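Local coordinates for nitronate monooxygenase family protein (PDB 4QIT), which uses molecular oxygen and a bound flavin mononucleotide to denitrify alkyl nitronates oxidatively, the toxin propionate 3-nitronate being its best substrate, at residues R229-A234 with V242-A247; Q19-A24 with R349-E354; A206-L211 with L217-A222. The protein carries 1 engineered substitution. All coordinates share one frame; numbering follows the deposited sequence.

Overall arrangement
All three contacts pack a helix against a strand of the parallel barrel, and the strands concerned stand side by side in the order 21-23, 241-244, 219-222. Contact 1 therefore lies between the others: its centre is about 8 Å from that of contact 2 and 12 Å from that of contact 3, which are themselves about 18 Å apart. Along the chain, contact 2 pairs the first strand with the last helix and so spans the other two; within that span contact 3 comes first, then contact 1. Contacts 1 and 2 also touch the flavin mononucleotide, so the helix layer outside this part of the barrel is joined to the strands that hold the cofactor.

Contact 1. Residues R229-A234 with V242-A247; sequences RGIRAA and VQMGTA. With FMN (flavin mononucleotide), chain C.
The beta-alpha-beta unit made of strand 219-222, helix 228-236 and strand 241-244 closes here through Ile231 and Ala234, which meet Val242 on the outside of the barrel. Helix and strand run at 144° to each other, and everything between them is apolar. Val242 is shared out by its two methyls: CG1 lies 3.8 Å from Ala234 CB and also meets Ile231 CG2, while CG2, placed between backbone N and carbonyl carbon, faces Ile231 CG1 and CD1. The isoleucine and valine side chains cross at about a right angle. At the far end of its extended chain, Ile231 CD1 reaches Met244 SD at 4.2 Å, a looser touch; Leu351 of helix 344-355 covers the methionine further.

Alternation along the strand turns Gln243 the other way, into the barrel, where NE2 donates to O2' of the flavin mononucleotide at 2.9 Å through a bent bond (133°). Beyond the strand the chain grips the phosphate. Gly245 N donates almost straight to O1P (170°, 2.9 Å), and its lack of a side chain lets the ribityl O4' lie close to Gly245 CA. O3P takes two bonds from Thr246, one from N at 2.9 Å and a short one from OG1 at 2.5 Å; Gly333 N bonds to the same hydroxyl. On the helix's outer side Arg232 forms a salt bridge with Glu236 of the second subunit. Backbone amides receiving a phosphate at the C-terminal end of the eighth strand are a familiar feature of FMN-binding TIM barrels.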
loop_
_atom_site.group_PDB
_atom_site.type_symbol
_atom_site.label_atom_id
_atom_site.label_comp_id
_atom_site.label_asym_id
_atom_site.label_seq_id
_atom_site.Cartn_x
_atom_site.Cartn_y
_atom_site.Cartn_z
ATOM N N ARG A 229 -15.437 -7.305 -8.187
ATOM C CA ARG A 229 -14.536 -6.454 -8.972
ATOM C C ARG A 229 -13.096 -6.574 -8.468
ATOM O O ARG A 229 -12.166 -6.694 -9.271
ATOM C CB ARG A 229 -14.988 -4.987 -8.946
ATOM C CG ARG A 229 -16.111 -4.657 -9.926
ATOM C CD ARG A 229 -16.331 -3.160 -9.933
ATOM N NE ARG A 229 -17.381 -2.730 -10.850
ATOM C CZ ARG A 229 -17.168 -2.357 -12.110
ATOM N NH1 ARG A 229 -15.943 -2.371 -12.613
ATOM N NH2 ARG A 229 -18.185 -1.970 -12.873
ATOM N N GLY A 230 -12.914 -6.563 -7.147
ATOM C CA GLY A 230 -11.596 -6.792 -6.554
ATOM C C GLY A 230 -11.028 -8.165 -6.890
ATOM O O GLY A 230 -9.832 -8.311 -7.169
ATOM N N ILE A 231 -11.883 -9.184 -6.877
ATOM C CA ILE A 231 -11.453 -10.523 -7.263
ATOM C C ILE A 231 -11.010 -10.567 -8.724
ATOM O O ILE A 231 -9.941 -11.085 -9.042
ATOM C CB ILE A 231 -12.549 -11.575 -6.994
ATOM C CG1 ILE A 231 -13.002 -11.496 -5.533
ATOM C CG2 ILE A 231 -12.027 -12.961 -7.331
ATOM C CD1 ILE A 231 -14.024 -12.567 -5.154
ATOM N N ARG A 232 -11.816 -9.983 -9.606
ATOM C CA ARG A 232 -11.483 -9.931 -11.019
ATOM C C ARG A 232 -10.167 -9.203 -11.241
ATOM O O ARG A 232 -9.351 -9.642 -12.052
ATOM C CB ARG A 232 -12.626 -9.292 -11.813
ATOM C CG ARG A 232 -13.871 -10.188 -11.871
ATOM C CD ARG A 232 -15.096 -9.440 -12.418
ATOM N NE ARG A 232 -14.899 -8.979 -13.790
ATOM C CZ ARG A 232 -15.230 -9.684 -14.870
ATOM N NH1 ARG A 232 -15.785 -10.885 -14.745
ATOM N NH2 ARG A 232 -15.013 -9.186 -16.079
ATOM N N ALA A 233 -9.942 -8.119 -10.498
ATOM C CA ALA A 233 -8.688 -7.375 -10.639
ATOM C C ALA A 233 -7.497 -8.235 -10.218
ATOM O O ALA A 233 -6.470 -8.257 -10.901
ATOM C CB ALA A 233 -8.731 -6.075 -9.831
ATOM N N ALA A 234 -7.635 -8.939 -9.095
ATOM C CA ALA A 234 -6.588 -9.853 -8.628
ATOM C C ALA A 234 -6.264 -10.906 -9.683
ATOM O O ALA A 234 -5.090 -11.207 -9.938
ATOM C CB ALA A 234 -7.014 -10.525 -7.344
ATOM N N VAL A 242 -8.190 -15.635 -4.240
ATOM C CA VAL A 242 -8.133 -14.528 -3.290
ATOM C C VAL A 242 -8.374 -15.021 -1.870
ATOM O O VAL A 242 -9.003 -16.072 -1.650
ATOM C CB VAL A 242 -9.158 -13.411 -3.628
ATOM C CG1 VAL A 242 -8.899 -12.874 -5.029
ATOM C CG2 VAL A 242 -10.607 -13.913 -3.488
ATOM N N GLN A 243 -7.853 -14.269 -0.907
ATOM C CA GLN A 243 -8.108 -14.522 0.500
ATOM C C GLN A 243 -8.634 -13.223 1.087
ATOM O O GLN A 243 -8.016 -12.158 0.911
ATOM C CB GLN A 243 -6.828 -14.961 1.217
ATOM C CG GLN A 243 -7.008 -15.136 2.714
ATOM C CD GLN A 243 -5.929 -16.010 3.313
ATOM O OE1 GLN A 243 -5.687 -17.122 2.842
ATOM N NE2 GLN A 243 -5.262 -15.506 4.345
ATOM N N MET A 244 -9.783 -13.318 1.761
ATOM C CA MET A 244 -10.547 -12.154 2.202
ATOM C C MET A 244 -10.904 -12.288 3.672
ATOM O O MET A 244 -11.556 -13.256 4.063
ATOM C CB MET A 244 -11.829 -12.030 1.359
ATOM C CG MET A 244 -11.554 -11.730 -0.111
ATOM S SD MET A 244 -12.995 -11.907 -1.179
ATOM C CE MET A 244 -13.998 -10.560 -0.578
ATOM N N GLY A 245 -10.463 -11.329 4.484
ATOM C CA GLY A 245 -10.747 -11.344 5.906
ATOM C C GLY A 245 -11.821 -10.336 6.287
ATOM O O GLY A 245 -12.908 -10.703 6.747
ATOM N N THR A 246 -11.511 -9.058 6.089
ATOM C CA THR A 246 -12.406 -7.978 6.507
ATOM C C THR A 246 -13.830 -8.166 5.977
ATOM O O THR A 246 -14.804 -7.925 6.695
ATOM C CB THR A 246 -11.845 -6.621 6.053
ATOM O OG1 THR A 246 -10.545 -6.452 6.629
ATOM C CG2 THR A 246 -12.734 -5.473 6.511
ATOM N N ALA A 247 -13.948 -8.652 4.744
ATOM C CA ALA A 247 -15.273 -8.871 4.139
ATOM C C ALA A 247 -16.162 -9.834 4.933
ATOM O O ALA A 247 -17.398 -9.738 4.851
ATOM C CB ALA A 247 -15.133 -9.349 2.715
HETATM N N1 FMN C . -3.889 -14.025 9.155
HETATM C C2 FMN C . -3.341 -15.147 9.763
HETATM O O2 FMN C . -2.459 -15.767 9.182
HETATM N N3 FMN C . -3.787 -15.594 10.986
HETATM C C4 FMN C . -4.779 -14.884 11.629
HETATM O O4 FMN C . -5.200 -15.235 12.728
HETATM C C4A FMN C . -5.319 -13.759 11.033
HETATM N N5 FMN C . -6.301 -13.077 11.703
HETATM C C5A FMN C . -6.883 -11.966 11.142
HETATM C C6 FMN C . -7.884 -11.318 11.852
HETATM C C7 FMN C . -8.509 -10.205 11.327
HETATM C C7M FMN C . -9.598 -9.573 12.145
HETATM C C8 FMN C . -8.112 -9.714 10.083
HETATM C C8M FMN C . -8.770 -8.492 9.508
HETATM C C9 FMN C . -7.098 -10.368 9.373
HETATM C C9A FMN C . -6.475 -11.507 9.897
HETATM N N10 FMN C . -5.467 -12.188 9.213
HETATM C C10 FMN C . -4.885 -13.314 9.791
HETATM C "C1'" FMN C . -4.985 -11.688 7.874
HETATM C "C2'" FMN C . -5.686 -12.349 6.699
HETATM O "O2'" FMN C . -5.184 -13.650 6.529
HETATM C "C3'" FMN C . -5.434 -11.581 5.409
HETATM O "O3'" FMN C . -4.073 -11.245 5.248
HETATM C "C4'" FMN C . -6.223 -10.293 5.480
HETATM O "O4'" FMN C . -7.451 -10.526 6.146
HETATM C "C5'" FMN C . -6.518 -9.826 4.065
HETATM O "O5'" FMN C . -6.875 -8.485 4.204
HETATM P P FMN C . -8.389 -8.009 4.103
HETATM O O1P FMN C . -9.186 -9.028 3.332
HETATM O O2P FMN C . -8.370 -6.655 3.465
HETATM O O3P FMN C . -8.871 -7.954 5.515
#

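Contact 2. Residues Q19-A24 with R349-E354; sequences QPIIQA and RTLVEE. With FMN (flavin mononucleotide), chain C.
Gln19 and Val352 make the tight part of this contact: the valine lays both methyls over one face of the glutamine's amide. CG2 sits almost directly above Gln19 CD at 3.5 Å and is 3.6 Å from Gln19 CG, whereas CG1 covers the outer part of the group, 3.9 Å from Gln19 NE2. A bend at chi2 (-61°) folds the glutamine so that its flat face, rather than its end, meets the helix. No hydrogen bond crosses between the segments.

Packing is slacker two residues on, at Ile21, which sends a single methyl, CD1, towards the helix, 4.0 Å from Leu351 CB and 4.1 Å from Val352 CG2. Pro20, between Gln19 and Ile21, is the centre of an inverse gamma turn that leads into strand 21-23. In this TIM barrel that first strand is paired with strand 241-244, the last, and helix 344-355 lies outside the seam, Leu351 also touching Met244 there. The helix thus meets the beginning of the strand; just past the strand's C-terminal end, Ala24 CB lies 3.5 Å from O2' of the flavin mononucleotide.

The opposite side of the helix is open: Arg349 and Glu353 are exposed to solvent, and Gln19 itself is only partly covered. Glu354 is held by a salt bridge to Arg340 and a hydrogen bond from Gly228 N.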
loop_
_atom_site.group_PDB
_atom_site.type_symbol
_atom_site.label_atom_id
_atom_site.label_comp_id
_atom_site.label_asym_id
_atom_site.label_seq_id
_atom_site.Cartn_x
_atom_site.Cartn_y
_atom_site.Cartn_z
ATOM N N GLN A 19 -14.872 -22.674 -5.781
ATOM C CA GLN A 19 -14.650 -21.240 -5.992
ATOM C C GLN A 19 -13.297 -20.817 -5.448
ATOM O O GLN A 19 -12.902 -21.264 -4.384
ATOM C CB GLN A 19 -15.743 -20.405 -5.309
ATOM C CG GLN A 19 -17.149 -20.740 -5.766
ATOM C CD GLN A 19 -17.351 -20.497 -7.246
ATOM O OE1 GLN A 19 -16.630 -19.711 -7.871
ATOM N NE2 GLN A 19 -18.348 -21.167 -7.821
ATOM N N PRO A 20 -12.601 -19.927 -6.166
ATOM C CA PRO A 20 -11.237 -19.547 -5.762
ATOM C C PRO A 20 -11.229 -18.439 -4.713
ATOM O O PRO A 20 -10.563 -17.407 -4.888
ATOM C CB PRO A 20 -10.630 -19.040 -7.072
ATOM C CG PRO A 20 -11.797 -18.412 -7.777
ATOM C CD PRO A 20 -12.981 -19.310 -7.453
ATOM N N ILE A 21 -11.955 -18.668 -3.624
ATOM C CA ILE A 21 -12.135 -17.642 -2.596
ATOM C C ILE A 21 -11.903 -18.288 -1.249
ATOM O O ILE A 21 -12.603 -19.235 -0.874
ATOM C CB ILE A 21 -13.564 -17.049 -2.639
ATOM C CG1 ILE A 21 -13.848 -16.442 -4.018
ATOM C CG2 ILE A 21 -13.730 -15.995 -1.551
ATOM C CD1 ILE A 21 -15.303 -16.070 -4.228
ATOM N N ILE A 22 -10.902 -17.793 -0.532
ATOM C CA ILE A 22 -10.601 -18.260 0.810
ATOM C C ILE A 22 -11.102 -17.213 1.797
ATOM O O ILE A 22 -10.752 -16.033 1.676
ATOM C CB ILE A 22 -9.077 -18.421 1.021
ATOM C CG1 ILE A 22 -8.467 -19.334 -0.048
ATOM C CG2 ILE A 22 -8.777 -18.941 2.428
ATOM C CD1 ILE A 22 -6.956 -19.511 0.101
ATOM N N GLN A 23 -11.930 -17.620 2.760
ATOM C CA GLN A 23 -12.265 -16.737 3.871
ATOM C C GLN A 23 -11.095 -16.807 4.840
ATOM O O GLN A 23 -10.747 -17.885 5.305
ATOM C CB GLN A 23 -13.588 -17.142 4.537
ATOM C CG GLN A 23 -13.724 -16.733 6.010
ATOM C CD GLN A 23 -13.442 -17.893 6.955
ATOM O OE1 GLN A 23 -13.947 -19.005 6.752
ATOM N NE2 GLN A 23 -12.622 -17.650 7.977
ATOM N N ALA A 24 -10.467 -15.664 5.109
ATOM C CA ALA A 24 -9.205 -15.657 5.850
ATOM C C ALA A 24 -9.336 -16.205 7.263
ATOM O O ALA A 24 -10.307 -15.913 7.963
ATOM C CB ALA A 24 -8.616 -14.246 5.887
ATOM N N ARG A 349 -21.841 -16.506 -2.181
ATOM C CA ARG A 349 -22.693 -16.512 -3.368
ATOM C C ARG A 349 -22.622 -15.178 -4.116
ATOM O O ARG A 349 -22.471 -15.141 -5.345
ATOM C CB ARG A 349 -24.134 -16.776 -2.914
ATOM C CG ARG A 349 -25.037 -17.511 -3.885
ATOM C CD ARG A 349 -26.353 -17.881 -3.189
ATOM N NE ARG A 349 -26.107 -18.696 -2.009
ATOM C CZ ARG A 349 -26.578 -18.458 -0.784
ATOM N NH1 ARG A 349 -27.355 -17.414 -0.527
ATOM N NH2 ARG A 349 -26.263 -19.289 0.196
ATOM N N THR A 350 -22.723 -14.089 -3.363
ATOM C CA THR A 350 -22.717 -12.746 -3.924
ATOM C C THR A 350 -21.380 -12.420 -4.589
ATOM O O THR A 350 -21.340 -11.851 -5.683
ATOM C CB THR A 350 -23.049 -11.702 -2.841
ATOM O OG1 THR A 350 -24.365 -11.960 -2.314
ATOM C CG2 THR A 350 -23.014 -10.304 -3.421
ATOM N N LEU A 351 -20.287 -12.781 -3.924
ATOM C CA LEU A 351 -18.957 -12.617 -4.500
ATOM C C LEU A 351 -18.788 -13.379 -5.806
ATOM O O LEU A 351 -18.174 -12.870 -6.748
ATOM C CB LEU A 351 -17.890 -13.049 -3.498
ATOM C CG LEU A 351 -17.785 -12.164 -2.249
ATOM C CD1 LEU A 351 -16.873 -12.838 -1.247
ATOM C CD2 LEU A 351 -17.265 -10.773 -2.593
ATOM N N VAL A 352 -19.334 -14.589 -5.874
ATOM C CA VAL A 352 -19.266 -15.371 -7.107
ATOM C C VAL A 352 -20.064 -14.721 -8.238
ATOM O O VAL A 352 -19.604 -14.672 -9.380
ATOM C CB VAL A 352 -19.741 -16.822 -6.882
ATOM C CG1 VAL A 352 -19.850 -17.572 -8.211
ATOM C CG2 VAL A 352 -18.786 -17.535 -5.922
ATOM N N GLU A 353 -21.248 -14.205 -7.920
ATOM C CA GLU A 353 -22.056 -13.502 -8.917
ATOM C C GLU A 353 -21.298 -12.278 -9.430
ATOM O O GLU A 353 -21.276 -12.004 -10.638
ATOM C CB GLU A 353 -23.406 -13.076 -8.327
ATOM C CG GLU A 353 -24.338 -12.426 -9.340
ATOM C CD GLU A 353 -25.537 -11.748 -8.698
ATOM O OE1 GLU A 353 -25.794 -11.996 -7.498
ATOM O OE2 GLU A 353 -26.218 -10.963 -9.393
ATOM N N GLU A 354 -20.665 -11.550 -8.515
ATOM C CA GLU A 354 -19.902 -10.366 -8.886
ATOM C C GLU A 354 -18.663 -10.734 -9.710
ATOM O O GLU A 354 -18.283 -10.006 -10.622
ATOM C CB GLU A 354 -19.527 -9.553 -7.630
ATOM C CG GLU A 354 -20.724 -8.914 -6.931
ATOM C CD GLU A 354 -20.417 -8.310 -5.562
ATOM O OE1 GLU A 354 -19.319 -8.553 -4.988
ATOM O OE2 GLU A 354 -21.307 -7.596 -5.038
HETATM N N1 FMN C . -3.889 -14.025 9.155
HETATM C C2 FMN C . -3.341 -15.147 9.763
HETATM O O2 FMN C . -2.459 -15.767 9.182
HETATM N N3 FMN C . -3.787 -15.594 10.986
HETATM C C4 FMN C . -4.779 -14.884 11.629
HETATM O O4 FMN C . -5.200 -15.235 12.728
HETATM C C4A FMN C . -5.319 -13.759 11.033
HETATM N N5 FMN C . -6.301 -13.077 11.703
HETATM C C5A FMN C . -6.883 -11.966 11.142
HETATM C C6 FMN C . -7.884 -11.318 11.852
HETATM C C7 FMN C . -8.509 -10.205 11.327
HETATM C C7M FMN C . -9.598 -9.573 12.145
HETATM C C8 FMN C . -8.112 -9.714 10.083
HETATM C C8M FMN C . -8.770 -8.492 9.508
HETATM C C9 FMN C . -7.098 -10.368 9.373
HETATM C C9A FMN C . -6.475 -11.507 9.897
HETATM N N10 FMN C . -5.467 -12.188 9.213
HETATM C C10 FMN C . -4.885 -13.314 9.791
HETATM C "C1'" FMN C . -4.985 -11.688 7.874
HETATM C "C2'" FMN C . -5.686 -12.349 6.699
HETATM O "O2'" FMN C . -5.184 -13.650 6.529
HETATM C "C3'" FMN C . -5.434 -11.581 5.409
HETATM O "O3'" FMN C . -4.073 -11.245 5.248
HETATM C "C4'" FMN C . -6.223 -10.293 5.480
HETATM O "O4'" FMN C . -7.451 -10.526 6.146
HETATM C "C5'" FMN C . -6.518 -9.826 4.065
HETATM O "O5'" FMN C . -6.875 -8.485 4.204
HETATM P P FMN C . -8.389 -8.009 4.103
HETATM O O1P FMN C . -9.186 -9.028 3.332
HETATM O O2P FMN C . -8.370 -6.655 3.465
HETATM O O3P FMN C . -8.871 -7.954 5.515
#

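Contact 3. Residues A206-L211 with L217-A222; sequences ALVRLL and LPVVAA
Val208 and Leu211, one turn apart on helix 204-212, meet alternate residues of strand 219-222, Ala221 and Val219. Helix and strand run antiparallel, at 176° with their axes 9.0 Å apart, so the pairs follow in reverse order: Val208 stands by Ala221 and Leu211 by Val219.

The closest meeting is methyl to methyl, Val208 CG2 against Ala221 CB at 3.6 Å. With CG1 anti to the backbone N (chi1 174°), the valine splits its two branches: CG2 takes the alanine and also comes within 4.0 Å of Ala221 CA, while CG1 leans back along the strand to a looser touch with Val219 CG1 at 4.3 Å. Val219 is divided in the same way. Its CG1 turns to Val208, and its CG2 lies 3.9 Å from Leu211 CB, next to the helix backbone at Leu211 C. Leu211 thus meets the valine with the base of its side chain; the leucine side chain also packs on Ala181, Pro165 and Ala168. The backbones come nearest at the alanine, 6.1 Å between the CA atoms of Val208 and Ala221, consistent with its small side chain.

Where the chain turns back, a water donates to Leu211 O at 2.9 Å and to Leu217 O at 3.0 Å, joining two backbone carbonyls. A second modelled water is too near the first for both to be present at once, and its separate role is doubtful.

From the helix's outer face, Arg209 forms a salt bridge with Asp227 of the second subunit. Strand 219-222 lies between strands 178-182 and 241-244 in the barrel, with helix 204-212 outside it and helix 165-173 beside Leu211 and Leu217.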
loop_
_atom_site.group_PDB
_atom_site.type_symbol
_atom_site.label_atom_id
_atom_site.label_comp_id
_atom_site.label_asym_id
_atom_site.label_seq_id
_atom_site.Cartn_x
_atom_site.Cartn_y
_atom_site.Cartn_z
ATOM N N ALA A 206 0.842 -4.191 -6.679
ATOM C CA ALA A 206 2.228 -4.467 -7.067
ATOM C C ALA A 206 2.651 -5.868 -6.640
ATOM O O ALA A 206 3.248 -6.614 -7.434
ATOM C CB ALA A 206 3.188 -3.428 -6.482
ATOM N N LEU A 207 2.353 -6.246 -5.398
ATOM C CA LEU A 207 2.838 -7.526 -4.878
ATOM C C LEU A 207 2.311 -8.720 -5.662
ATOM O O LEU A 207 3.078 -9.628 -6.006
ATOM C CB LEU A 207 2.495 -7.697 -3.397
ATOM C CG LEU A 207 3.063 -8.957 -2.744
ATOM C CD1 LEU A 207 4.595 -8.962 -2.726
ATOM C CD2 LEU A 207 2.532 -9.113 -1.333
ATOM N N VAL A 208 1.014 -8.737 -5.944
ATOM C CA VAL A 208 0.426 -9.855 -6.679
ATOM C C VAL A 208 1.032 -9.980 -8.076
ATOM O O VAL A 208 1.382 -11.080 -8.512
ATOM C CB VAL A 208 -1.105 -9.726 -6.764
ATOM C CG1 VAL A 208 -1.698 -10.821 -7.647
ATOM C CG2 VAL A 208 -1.697 -9.826 -5.375
ATOM N N ARG A 209 1.186 -8.855 -8.764
ATOM C CA ARG A 209 1.771 -8.871 -10.098
ATOM C C ARG A 209 3.215 -9.361 -10.066
ATOM O O ARG A 209 3.628 -10.153 -10.916
ATOM C CB ARG A 209 1.700 -7.489 -10.737
ATOM C CG ARG A 209 2.149 -7.510 -12.186
ATOM C CD ARG A 209 1.010 -7.905 -13.135
ATOM N NE ARG A 209 1.544 -8.285 -14.437
ATOM C CZ ARG A 209 1.737 -9.540 -14.827
ATOM N NH1 ARG A 209 2.244 -9.778 -16.030
ATOM N NH2 ARG A 209 1.412 -10.559 -14.028
ATOM N N LEU A 210 3.989 -8.894 -9.093
ATOM C CA LEU A 210 5.386 -9.298 -8.971
ATOM C C LEU A 210 5.521 -10.799 -8.734
ATOM O O LEU A 210 6.347 -11.469 -9.356
ATOM C CB LEU A 210 6.065 -8.536 -7.828
ATOM C CG LEU A 210 6.308 -7.040 -8.063
ATOM C CD1 LEU A 210 6.695 -6.316 -6.774
ATOM C CD2 LEU A 210 7.375 -6.818 -9.139
ATOM N N LEU A 211 4.708 -11.329 -7.832
ATOM C CA LEU A 211 4.769 -12.745 -7.522
ATOM C C LEU A 211 4.230 -13.613 -8.669
ATOM O O LEU A 211 4.774 -14.679 -8.932
ATOM C CB LEU A 211 4.045 -13.036 -6.209
ATOM C CG LEU A 211 4.877 -12.981 -4.921
ATOM C CD1 LEU A 211 5.918 -11.855 -4.882
ATOM C CD2 LEU A 211 4.007 -12.989 -3.668
ATOM N N LEU A 217 4.879 -20.527 -7.936
ATOM C CA LEU A 217 3.741 -20.932 -7.119
ATOM C C LEU A 217 2.469 -20.188 -7.487
ATOM O O LEU A 217 2.516 -19.006 -7.851
ATOM C CB LEU A 217 4.023 -20.701 -5.632
ATOM C CG LEU A 217 5.079 -21.593 -4.989
ATOM C CD1 LEU A 217 5.113 -21.382 -3.486
ATOM C CD2 LEU A 217 4.803 -23.041 -5.313
ATOM N N PRO A 218 1.327 -20.876 -7.371
ATOM C CA PRO A 218 0.038 -20.186 -7.435
ATOM C C PRO A 218 0.013 -19.089 -6.376
ATOM O O PRO A 218 0.477 -19.300 -5.253
ATOM C CB PRO A 218 -0.966 -21.283 -7.072
ATOM C CG PRO A 218 -0.267 -22.565 -7.424
ATOM C CD PRO A 218 1.175 -22.322 -7.128
ATOM N N VAL A 219 -0.516 -17.929 -6.745
ATOM C CA VAL A 219 -0.541 -16.765 -5.872
ATOM C C VAL A 219 -1.965 -16.494 -5.410
ATOM O O VAL A 219 -2.862 -16.319 -6.234
ATOM C CB VAL A 219 -0.009 -15.520 -6.603
ATOM C CG1 VAL A 219 -0.074 -14.286 -5.687
ATOM C CG2 VAL A 219 1.416 -15.745 -7.068
ATOM N N VAL A 220 -2.166 -16.464 -4.096
ATOM C CA VAL A 220 -3.463 -16.109 -3.522
ATOM C C VAL A 220 -3.374 -14.654 -3.087
ATOM O O VAL A 220 -2.569 -14.329 -2.210
ATOM C CB VAL A 220 -3.810 -16.988 -2.295
ATOM C CG1 VAL A 220 -5.175 -16.624 -1.739
ATOM C CG2 VAL A 220 -3.777 -18.474 -2.670
ATOM N N ALA A 221 -4.169 -13.780 -3.710
ATOM C CA ALA A 221 -4.125 -12.334 -3.404
ATOM C C ALA A 221 -4.854 -12.034 -2.093
ATOM O O ALA A 221 -6.007 -12.426 -1.926
ATOM C CB ALA A 221 -4.770 -11.541 -4.526
ATOM N N ALA A 222 -4.198 -11.312 -1.180
ATOM C CA ALA A 222 -4.801 -10.976 0.109
ATOM C C ALA A 222 -4.544 -9.519 0.438
ATOM O O ALA A 222 -3.393 -9.073 0.496
ATOM C CB ALA A 222 -4.253 -11.864 1.215
HETATM O O HOH W 1 4.653 -17.046 -7.303
HETATM O O HOH W 2 3.971 -17.592 -9.335
#